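Local coordinates for protein beta-galactoside alpha-2,6-sialyltransferase (Photobacterium sp., PDB 2Z4T) that probably transfers sialic acid from a CMP-linked donor to the galactose of acceptors such as lactose, forming an alpha-2,6 linkage, at residues A[57-60]-A[65-68]; A[85-90]-A[191-196]; A[138-143]-A[328-333]. All coordinates share one frame; numbering follows the deposited sequence. Where two conformers were deposited one is given.

In the fold
From the N terminus, contact 1 comes first and closes a tight loop within the immunoglobulin-like beta-sandwich, folding residues 65-68 back on the strand 52-61 they have just left. Contact 2 opens only afterwards. It brings the start of strand 88-98, the sandwich neighbour of strand 52-61, to the approach of strand 194-201 in the sialyltransferase portion, and so spans the two parts of the molecule. Contacts 1 and 2 touch where Gln59 and Leu66 pack on Tyr90. Contact 3 starts inside the loop closed by contact 2 but ends well beyond it, at 328-333, so these two cross; it joins the ends of two helices about 23 Å, centre to centre, from contact 2.

Contact 1: residues A[57-60]-A[65-68]; sequences WVQT and QLLT
Leu67 and Gln59 carry this contact, one by apolar packing and the other by its amide. On the apolar side, Leu67 CD2 lies against the strand backbone, 3.8 Å from Gln59 N and 3.9 Å from Trp57 O, and also meets Trp57 CB at 4.1 Å. Trp57 starts toward the loop but its ring leads away, to where NE1 is hydrogen-bonded to Ile75 O. Leu67 also touches Leu77 and Val79 of strand 77-80, and an apolar chain suits this buried, largely apolar surround.

Among the polar groups, Gln59 is stretched out, CG anti to the backbone N (chi1 -173°), which carries its amide over to the chain at Gln65 and Leu66. The Gln59 and Gln65 amides lie nearly parallel, with planes 17° apart. A water completes the link: it donates to Gln59 O at 2.8 Å and accepts from Gln65 NE2 at 3.0 Å, while Gln65 is bent at chi2 (-77°) to bring that nitrogen round.

With Gln59 CA and Leu67 CA still 6.8 Å apart, side chains and a water span the distance. The chemistry is consistent with a loop that packs on the sandwich through Leu67, apolar inside and hydrated at its outer margin, rather than one added as another strand.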
loop_
_atom_site.group_PDB
_atom_site.type_symbol
_atom_site.label_atom_id
_atom_site.label_comp_id
_atom_site.label_asym_id
_atom_site.label_seq_id
_atom_site.Cartn_x
_atom_site.Cartn_y
_atom_site.Cartn_z
ATOM N N TRP A 57 -38.488 -26.112 -1.051
ATOM C CA TRP A 57 -37.523 -25.148 -1.591
ATOM C C TRP A 57 -37.842 -24.896 -3.067
ATOM O O TRP A 57 -38.110 -25.837 -3.826
ATOM C CB TRP A 57 -36.105 -25.671 -1.499
ATOM C CG TRP A 57 -35.409 -25.430 -0.209
ATOM C CD1 TRP A 57 -35.089 -26.368 0.736
ATOM C CD2 TRP A 57 -34.895 -24.171 0.277
ATOM N NE1 TRP A 57 -34.408 -25.769 1.774
ATOM C CE2 TRP A 57 -34.276 -24.427 1.520
ATOM C CE3 TRP A 57 -34.908 -22.855 -0.216
ATOM C CZ2 TRP A 57 -33.689 -23.412 2.293
ATOM C CZ3 TRP A 57 -34.298 -21.841 0.547
ATOM C CH2 TRP A 57 -33.700 -22.134 1.790
ATOM N N VAL A 58 -37.823 -23.631 -3.476
ATOM C CA VAL A 58 -38.200 -23.280 -4.840
ATOM C C VAL A 58 -37.294 -22.188 -5.389
ATOM O O VAL A 58 -37.129 -21.123 -4.781
ATOM C CB VAL A 58 -39.671 -22.835 -4.937
ATOM C CG1 VAL A 58 -39.995 -22.370 -6.365
ATOM C CG2 VAL A 58 -40.605 -23.957 -4.525
ATOM N N GLN A 59 -36.694 -22.451 -6.547
ATOM C CA GLN A 59 -35.964 -21.396 -7.221
ATOM C C GLN A 59 -36.969 -20.426 -7.816
ATOM O O GLN A 59 -37.901 -20.796 -8.535
ATOM C CB GLN A 59 -35.021 -21.916 -8.285
ATOM C CG GLN A 59 -34.167 -20.803 -8.844
ATOM C CD GLN A 59 -33.192 -21.277 -9.874
ATOM O OE1 GLN A 59 -32.869 -20.546 -10.812
ATOM N NE2 GLN A 59 -32.705 -22.500 -9.714
ATOM N N THR A 60 -36.736 -19.170 -7.517
ATOM C CA THR A 60 -37.750 -18.177 -7.631
ATOM C C THR A 60 -37.307 -17.019 -8.546
ATOM O O THR A 60 -38.125 -16.268 -9.059
ATOM C CB THR A 60 -38.154 -17.823 -6.186
ATOM O OG1 THR A 60 -39.460 -18.364 -5.940
ATOM C CG2 THR A 60 -38.115 -16.389 -5.900
ATOM N N GLN A 65 -31.073 -23.094 -13.966
ATOM C CA GLN A 65 -31.749 -23.907 -12.957
ATOM C C GLN A 65 -30.734 -24.577 -12.041
ATOM O O GLN A 65 -29.892 -25.333 -12.495
ATOM C CB GLN A 65 -32.616 -24.954 -13.650
ATOM C CG GLN A 65 -33.878 -24.399 -14.190
ATOM C CD GLN A 65 -34.883 -24.181 -13.089
ATOM O OE1 GLN A 65 -35.328 -25.132 -12.446
ATOM N NE2 GLN A 65 -35.243 -22.927 -12.849
ATOM N N LEU A 66 -30.819 -24.309 -10.745
ATOM C CA LEU A 66 -29.779 -24.755 -9.803
ATOM C C LEU A 66 -30.236 -25.844 -8.841
ATOM O O LEU A 66 -29.395 -26.519 -8.220
ATOM C CB LEU A 66 -29.236 -23.573 -8.983
ATOM C CG LEU A 66 -28.726 -22.312 -9.666
ATOM C CD1 LEU A 66 -28.008 -21.454 -8.624
ATOM C CD2 LEU A 66 -27.804 -22.617 -10.834
ATOM N N LEU A 67 -31.554 -26.004 -8.708
ATOM C CA LEU A 67 -32.128 -26.962 -7.759
ATOM C C LEU A 67 -32.411 -28.343 -8.389
ATOM O O LEU A 67 -33.357 -28.518 -9.165
ATOM C CB LEU A 67 -33.381 -26.365 -7.143
ATOM C CG LEU A 67 -33.448 -26.290 -5.631
ATOM C CD1 LEU A 67 -32.121 -25.850 -5.036
ATOM C CD2 LEU A 67 -34.539 -25.311 -5.267
ATOM N N THR A 68 -31.597 -29.330 -8.023
ATOM C CA THR A 68 -31.545 -30.604 -8.762
ATOM C C THR A 68 -32.380 -31.766 -8.173
ATOM O O THR A 68 -31.951 -32.925 -8.238
ATOM C CB THR A 68 -30.051 -31.068 -9.016
ATOM O OG1 THR A 68 -29.375 -31.247 -7.760
ATOM C CG2 THR A 68 -29.264 -30.046 -9.885
HETATM O O HOH W 1 -37.475 -21.872 -11.124
#

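Contact 2: residues A[85-90]-A[191-196]; sequences DDDEKY and KHRLNV
Asp85 and Arg193 bring their CA atoms to 7.4 Å of each other where the loop leading into strand 88-98 passes the turn before strand 194-201. Arg193 bridges that gap. Its CG sits between the backbone N and the carbonyl carbon (chi1 58°), and from there the chain runs extended to NE, delivering the guanidinium to the loop.

A single carboxylate oxygen receives it. Asp87 OD1 lies at the guanidinium edge, 2.9 Å from Arg193 NH1 and 3.0 Å from Arg193 NH2, so both nitrogens share one acceptor and each bond is weak and bent. The carboxylate and guanidinium planes stand 69° apart, quite unlike a flat two-oxygen pairing. Asp86 N lies over one face of the guanidinium. Asp87 OD1 also accepts from Ala114 N, and Arg193 NH2 has a second salt bridge to Asp36, which together would help to fix both groups. Arginine suits this partly exposed position, being long enough to cross and able to serve two acids.

The arrangement is a salt bridge in which two guanidinium nitrogens share one carboxylate oxygen at a domain junction, fastening the immunoglobulin-like beta-sandwich to the GT-B part of the enzyme beside strand 103-122, which runs through both.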
loop_
_atom_site.group_PDB
_atom_site.type_symbol
_atom_site.label_atom_id
_atom_site.label_comp_id
_atom_site.label_asym_id
_atom_site.label_seq_id
_atom_site.Cartn_x
_atom_site.Cartn_y
_atom_site.Cartn_z
ATOM N N ASP A 85 -21.423 -15.416 -17.573
ATOM C CA ASP A 85 -20.729 -14.394 -18.340
ATOM C C ASP A 85 -20.866 -13.030 -17.671
ATOM O O ASP A 85 -20.010 -12.176 -17.849
ATOM C CB ASP A 85 -21.313 -14.335 -19.741
ATOM C CG ASP A 85 -21.105 -15.628 -20.509
ATOM O OD1 ASP A 85 -19.990 -16.191 -20.449
ATOM O OD2 ASP A 85 -22.062 -16.087 -21.168
ATOM N N ASP A 86 -21.957 -12.849 -16.920
ATOM C CA ASP A 86 -22.302 -11.590 -16.268
ATOM C C ASP A 86 -22.928 -11.890 -14.927
ATOM O O ASP A 86 -23.771 -12.792 -14.813
ATOM C CB ASP A 86 -23.320 -10.812 -17.100
ATOM C CG ASP A 86 -22.821 -10.502 -18.487
ATOM O OD1 ASP A 86 -21.729 -9.908 -18.620
ATOM O OD2 ASP A 86 -23.517 -10.849 -19.451
ATOM N N ASP A 87 -22.526 -11.131 -13.915
ATOM C CA ASP A 87 -23.087 -11.233 -12.583
ATOM C C ASP A 87 -24.600 -11.303 -12.643
ATOM O O ASP A 87 -25.227 -10.659 -13.484
ATOM C CB ASP A 87 -22.653 -10.034 -11.733
ATOM C CG ASP A 87 -21.132 -9.967 -11.532
ATOM O OD1 ASP A 87 -20.392 -10.882 -12.013
ATOM O OD2 ASP A 87 -20.674 -8.990 -10.878
ATOM N N GLU A 88 -25.176 -12.099 -11.741
ATOM C CA GLU A 88 -26.595 -12.370 -11.741
ATOM C C GLU A 88 -27.080 -12.809 -10.365
ATOM O O GLU A 88 -26.429 -13.615 -9.711
ATOM C CB GLU A 88 -26.926 -13.453 -12.775
ATOM C CG GLU A 88 -28.419 -13.611 -12.957
ATOM C CD GLU A 88 -28.830 -14.779 -13.849
ATOM O OE1 GLU A 88 -30.053 -14.892 -14.078
ATOM O OE2 GLU A 88 -27.965 -15.582 -14.285
ATOM N N LYS A 89 -28.242 -12.291 -9.965
ATOM C CA LYS A 89 -28.907 -12.694 -8.729
ATOM C C LYS A 89 -29.779 -13.925 -8.926
ATOM O O LYS A 89 -30.470 -14.050 -9.943
ATOM C CB LYS A 89 -29.721 -11.523 -8.122
ATOM C CG LYS A 89 -28.785 -10.369 -7.626
ATOM C CD LYS A 89 -29.526 -9.148 -7.045
ATOM C CE LYS A 89 -28.553 -7.975 -6.745
ATOM N NZ LYS A 89 -27.902 -7.493 -7.997
ATOM N N TYR A 90 -29.708 -14.841 -7.957
ATOM C CA TYR A 90 -30.543 -16.048 -7.923
ATOM C C TYR A 90 -31.370 -16.049 -6.631
ATOM O O TYR A 90 -30.850 -15.693 -5.571
ATOM C CB TYR A 90 -29.678 -17.323 -8.073
ATOM C CG TYR A 90 -29.286 -17.566 -9.508
ATOM C CD1 TYR A 90 -28.267 -16.832 -10.102
ATOM C CD2 TYR A 90 -29.985 -18.483 -10.296
ATOM C CE1 TYR A 90 -27.939 -17.011 -11.442
ATOM C CE2 TYR A 90 -29.669 -18.673 -11.633
ATOM C CZ TYR A 90 -28.651 -17.942 -12.202
ATOM O OH TYR A 90 -28.347 -18.129 -13.522
ATOM N N LYS A 191 -10.558 -20.868 -12.657
ATOM C CA LYS A 191 -11.764 -20.063 -12.567
ATOM C C LYS A 191 -12.367 -19.834 -13.949
ATOM O O LYS A 191 -11.645 -19.576 -14.928
ATOM C CB LYS A 191 -11.451 -18.737 -11.871
ATOM C CG LYS A 191 -11.017 -18.917 -10.412
ATOM C CD LYS A 191 -12.080 -19.680 -9.652
ATOM C CE LYS A 191 -12.014 -19.410 -8.167
ATOM N NZ LYS A 191 -10.877 -20.140 -7.573
ATOM N N HIS A 192 -13.682 -19.916 -14.065
ATOM C CA HIS A 192 -14.164 -19.812 -15.426
ATOM C C HIS A 192 -14.150 -18.429 -16.046
ATOM O O HIS A 192 -13.881 -18.343 -17.250
ATOM C CB HIS A 192 -15.345 -20.734 -15.763
ATOM C CG HIS A 192 -14.893 -22.134 -16.024
ATOM N ND1 HIS A 192 -14.794 -22.662 -17.291
ATOM C CD2 HIS A 192 -14.393 -23.074 -15.186
ATOM C CE1 HIS A 192 -14.306 -23.887 -17.216
ATOM N NE2 HIS A 192 -14.054 -24.160 -15.950
ATOM N N ARG A 193 -14.336 -17.378 -15.251
ATOM C CA ARG A 193 -14.016 -16.008 -15.650
ATOM C C ARG A 193 -13.294 -15.445 -14.412
ATOM O O ARG A 193 -13.579 -15.877 -13.298
ATOM C CB ARG A 193 -15.275 -15.196 -15.997
ATOM C CG ARG A 193 -16.285 -15.112 -14.843
ATOM C CD ARG A 193 -17.513 -14.288 -15.162
ATOM N NE ARG A 193 -18.524 -14.466 -14.114
ATOM C CZ ARG A 193 -19.394 -13.526 -13.730
ATOM N NH1 ARG A 193 -19.378 -12.311 -14.299
ATOM N NH2 ARG A 193 -20.271 -13.786 -12.764
ATOM N N LEU A 194 -12.356 -14.513 -14.612
ATOM C CA LEU A 194 -11.546 -13.975 -13.522
ATOM C C LEU A 194 -11.247 -12.497 -13.734
ATOM O O LEU A 194 -10.675 -12.114 -14.765
ATOM C CB LEU A 194 -10.236 -14.769 -13.351
ATOM C CG LEU A 194 -9.394 -14.442 -12.103
ATOM C CD1 LEU A 194 -10.111 -14.849 -10.784
ATOM C CD2 LEU A 194 -7.987 -15.059 -12.178
ATOM N N ASN A 195 -11.678 -11.677 -12.775
ATOM C CA ASN A 195 -11.238 -10.291 -12.701
ATOM C C ASN A 195 -9.957 -10.193 -11.872
ATOM O O ASN A 195 -9.897 -10.709 -10.749
ATOM C CB ASN A 195 -12.331 -9.384 -12.122
ATOM C CG ASN A 195 -13.486 -9.169 -13.091
ATOM O OD1 ASN A 195 -13.333 -9.273 -14.317
ATOM N ND2 ASN A 195 -14.653 -8.872 -12.544
ATOM N N VAL A 196 -8.934 -9.563 -12.445
ATOM C CA VAL A 196 -7.665 -9.329 -11.734
ATOM C C VAL A 196 -7.365 -7.834 -11.582
ATOM O O VAL A 196 -7.423 -7.067 -12.553
ATOM C CB VAL A 196 -6.466 -10.023 -12.430
ATOM C CG1 VAL A 196 -5.168 -9.705 -11.714
ATOM C CG2 VAL A 196 -6.675 -11.520 -12.493
#

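Contact 3: residues A[138-143]-A[328-333]; sequences SEEENP and SKQQEL
Gln330 NE2 donates to a water at 2.8 Å, and that water in turn donates to Glu139 OE1 at 2.9 Å, so a water-mediated chain joins the two helices. The same amide nitrogen lies 3.2 Å from Glu140 OE1 and rests 3.7 Å from Glu140 CB, so it sits beside Glu140, with the water standing between it and Glu139. The carboxylate of Glu140 and the amide of Gln330 are turned 29° from one another, although the side chains themselves cross at about a right angle.

Torsions explain who reaches whom. Glu140 has CG anti to the backbone N (chi1 167°) and is extended beyond it, passing its carboxylate along the amide end of Gln330. Glu139 instead bends at chi2 (-80°), and needs the water to make up the distance. A glutamine is apt here: its buried, uncharged amide gives an N-H to the water, which passes the link on to Glu139. Glutamate suits the exposed position 140, where a long, extended chain spans to Gln330 while its charge stays near solvent. Asn327 belongs to the same corner, touching Glu140 and bonding through OD1 to Gln330 N at the start of the second helix.

The C-terminal end of helix 126-141 thus meets the N-terminal end of helix 328-338, with helix 158-164 alongside both: its Leu164 touches Glu139 and Leu333, and its Glu163 forms a salt bridge with Lys329.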
loop_
_atom_site.group_PDB
_atom_site.type_symbol
_atom_site.label_atom_id
_atom_site.label_comp_id
_atom_site.label_asym_id
_atom_site.label_seq_id
_atom_site.Cartn_x
_atom_site.Cartn_y
_atom_site.Cartn_z
ATOM N N SER A 138 -11.177 -2.721 0.464
ATOM C CA SER A 138 -11.698 -3.690 -0.467
ATOM C C SER A 138 -12.365 -4.849 0.261
ATOM O O SER A 138 -13.289 -5.486 -0.260
ATOM C CB SER A 138 -10.583 -4.172 -1.403
ATOM O OG SER A 138 -10.986 -5.292 -2.160
ATOM N N GLU A 139 -11.909 -5.137 1.468
ATOM C CA GLU A 139 -12.496 -6.255 2.188
ATOM C C GLU A 139 -13.967 -5.947 2.440
ATOM O O GLU A 139 -14.792 -6.854 2.442
ATOM C CB GLU A 139 -11.748 -6.555 3.485
ATOM C CG GLU A 139 -12.229 -7.801 4.227
ATOM C CD GLU A 139 -13.499 -7.593 5.066
ATOM O OE1 GLU A 139 -13.906 -6.429 5.348
ATOM O OE2 GLU A 139 -14.100 -8.624 5.452
ATOM N N GLU A 140 -14.292 -4.670 2.624
ATOM C CA GLU A 140 -15.685 -4.257 2.709
ATOM C C GLU A 140 -16.438 -4.223 1.365
ATOM O O GLU A 140 -17.542 -4.749 1.269
ATOM C CB GLU A 140 -15.812 -2.900 3.369
ATOM C CG GLU A 140 -17.193 -2.333 3.178
ATOM C CD GLU A 140 -17.372 -1.009 3.844
ATOM O OE1 GLU A 140 -16.564 -0.676 4.745
ATOM O OE2 GLU A 140 -18.334 -0.297 3.466
ATOM N N GLU A 141 -15.860 -3.573 0.358
ATOM C CA GLU A 141 -16.514 -3.383 -0.939
ATOM C C GLU A 141 -16.589 -4.661 -1.752
ATOM O O GLU A 141 -17.556 -4.861 -2.476
ATOM C CB GLU A 141 -15.798 -2.319 -1.771
ATOM C CG GLU A 141 -15.905 -0.923 -1.199
ATOM C CD GLU A 141 -15.287 0.130 -2.097
ATOM O OE1 GLU A 141 -14.473 -0.236 -2.992
ATOM O OE2 GLU A 141 -15.625 1.331 -1.894
ATOM N N ASN A 142 -15.567 -5.514 -1.632
ATOM C CA ASN A 142 -15.468 -6.747 -2.421
ATOM C C ASN A 142 -15.128 -7.944 -1.559
ATOM O O ASN A 142 -14.024 -8.482 -1.648
ATOM C CB ASN A 142 -14.418 -6.590 -3.527
ATOM C CG ASN A 142 -14.629 -5.341 -4.353
ATOM O OD1 ASN A 142 -13.894 -4.364 -4.220
ATOM N ND2 ASN A 142 -15.648 -5.357 -5.197
ATOM N N PRO A 143 -16.080 -8.371 -0.717
ATOM C CA PRO A 143 -15.866 -9.497 0.208
ATOM C C PRO A 143 -15.360 -10.795 -0.434
ATOM O O PRO A 143 -14.671 -11.569 0.231
ATOM C CB PRO A 143 -17.256 -9.729 0.822
ATOM C CG PRO A 143 -18.235 -8.942 -0.083
ATOM C CD PRO A 143 -17.432 -7.792 -0.587
ATOM N N SER A 328 -14.551 2.349 12.400
ATOM C CA SER A 328 -13.670 2.216 13.564
ATOM C C SER A 328 -13.040 0.820 13.696
ATOM O O SER A 328 -11.927 0.697 14.219
ATOM C CB SER A 328 -14.378 2.630 14.844
ATOM O OG SER A 328 -15.603 1.942 14.918
ATOM N N LYS A 329 -13.732 -0.211 13.217
ATOM C CA LYS A 329 -13.172 -1.552 13.226
ATOM C C LYS A 329 -11.994 -1.630 12.246
ATOM O O LYS A 329 -10.929 -2.181 12.581
ATOM C CB LYS A 329 -14.232 -2.590 12.868
ATOM C CG LYS A 329 -13.695 -3.844 12.183
ATOM C CD LYS A 329 -13.001 -4.747 13.182
ATOM C CE LYS A 329 -12.397 -5.952 12.482
ATOM N NZ LYS A 329 -11.357 -6.572 13.350
ATOM N N GLN A 330 -12.194 -1.071 11.054
ATOM C CA GLN A 330 -11.137 -0.927 10.048
ATOM C C GLN A 330 -9.909 -0.132 10.566
ATOM O O GLN A 330 -8.757 -0.525 10.357
ATOM C CB GLN A 330 -11.723 -0.281 8.781
ATOM C CG GLN A 330 -12.730 -1.175 8.026
ATOM C CD GLN A 330 -13.399 -0.476 6.851
ATOM O OE1 GLN A 330 -13.800 0.696 6.940
ATOM N NE2 GLN A 330 -13.521 -1.191 5.736
ATOM N N GLN A 331 -10.150 0.979 11.248
ATOM C CA GLN A 331 -9.046 1.748 11.821
ATOM C C GLN A 331 -8.217 0.918 12.815
ATOM O O GLN A 331 -6.987 1.005 12.810
ATOM C CB GLN A 331 -9.547 3.027 12.490
ATOM C CG GLN A 331 -10.197 4.006 11.526
ATOM C CD GLN A 331 -10.388 5.396 12.148
ATOM O OE1 GLN A 331 -10.611 6.377 11.432
ATOM N NE2 GLN A 331 -10.272 5.486 13.474
ATOM N N GLU A 332 -8.885 0.101 13.637
ATOM C CA GLU A 332 -8.186 -0.753 14.595
ATOM C C GLU A 332 -7.400 -1.847 13.895
ATOM O O GLU A 332 -6.272 -2.145 14.270
ATOM C CB GLU A 332 -9.153 -1.389 15.592
ATOM C CG GLU A 332 -8.484 -2.255 16.679
ATOM C CD GLU A 332 -9.452 -3.244 17.304
ATOM O OE1 GLU A 332 -9.542 -3.301 18.545
ATOM O OE2 GLU A 332 -10.156 -3.954 16.556
ATOM N N LEU A 333 -8.001 -2.450 12.880
ATOM C CA LEU A 333 -7.330 -3.510 12.160
ATOM C C LEU A 333 -6.079 -2.945 11.460
ATOM O O LEU A 333 -5.010 -3.557 11.498
ATOM C CB LEU A 333 -8.285 -4.184 11.173
ATOM C CG LEU A 333 -7.706 -5.294 10.292
ATOM C CD1 LEU A 333 -7.119 -6.470 11.131
ATOM C CD2 LEU A 333 -8.775 -5.763 9.285
HETATM O O HOH W 2 -12.657 -3.875 5.858
#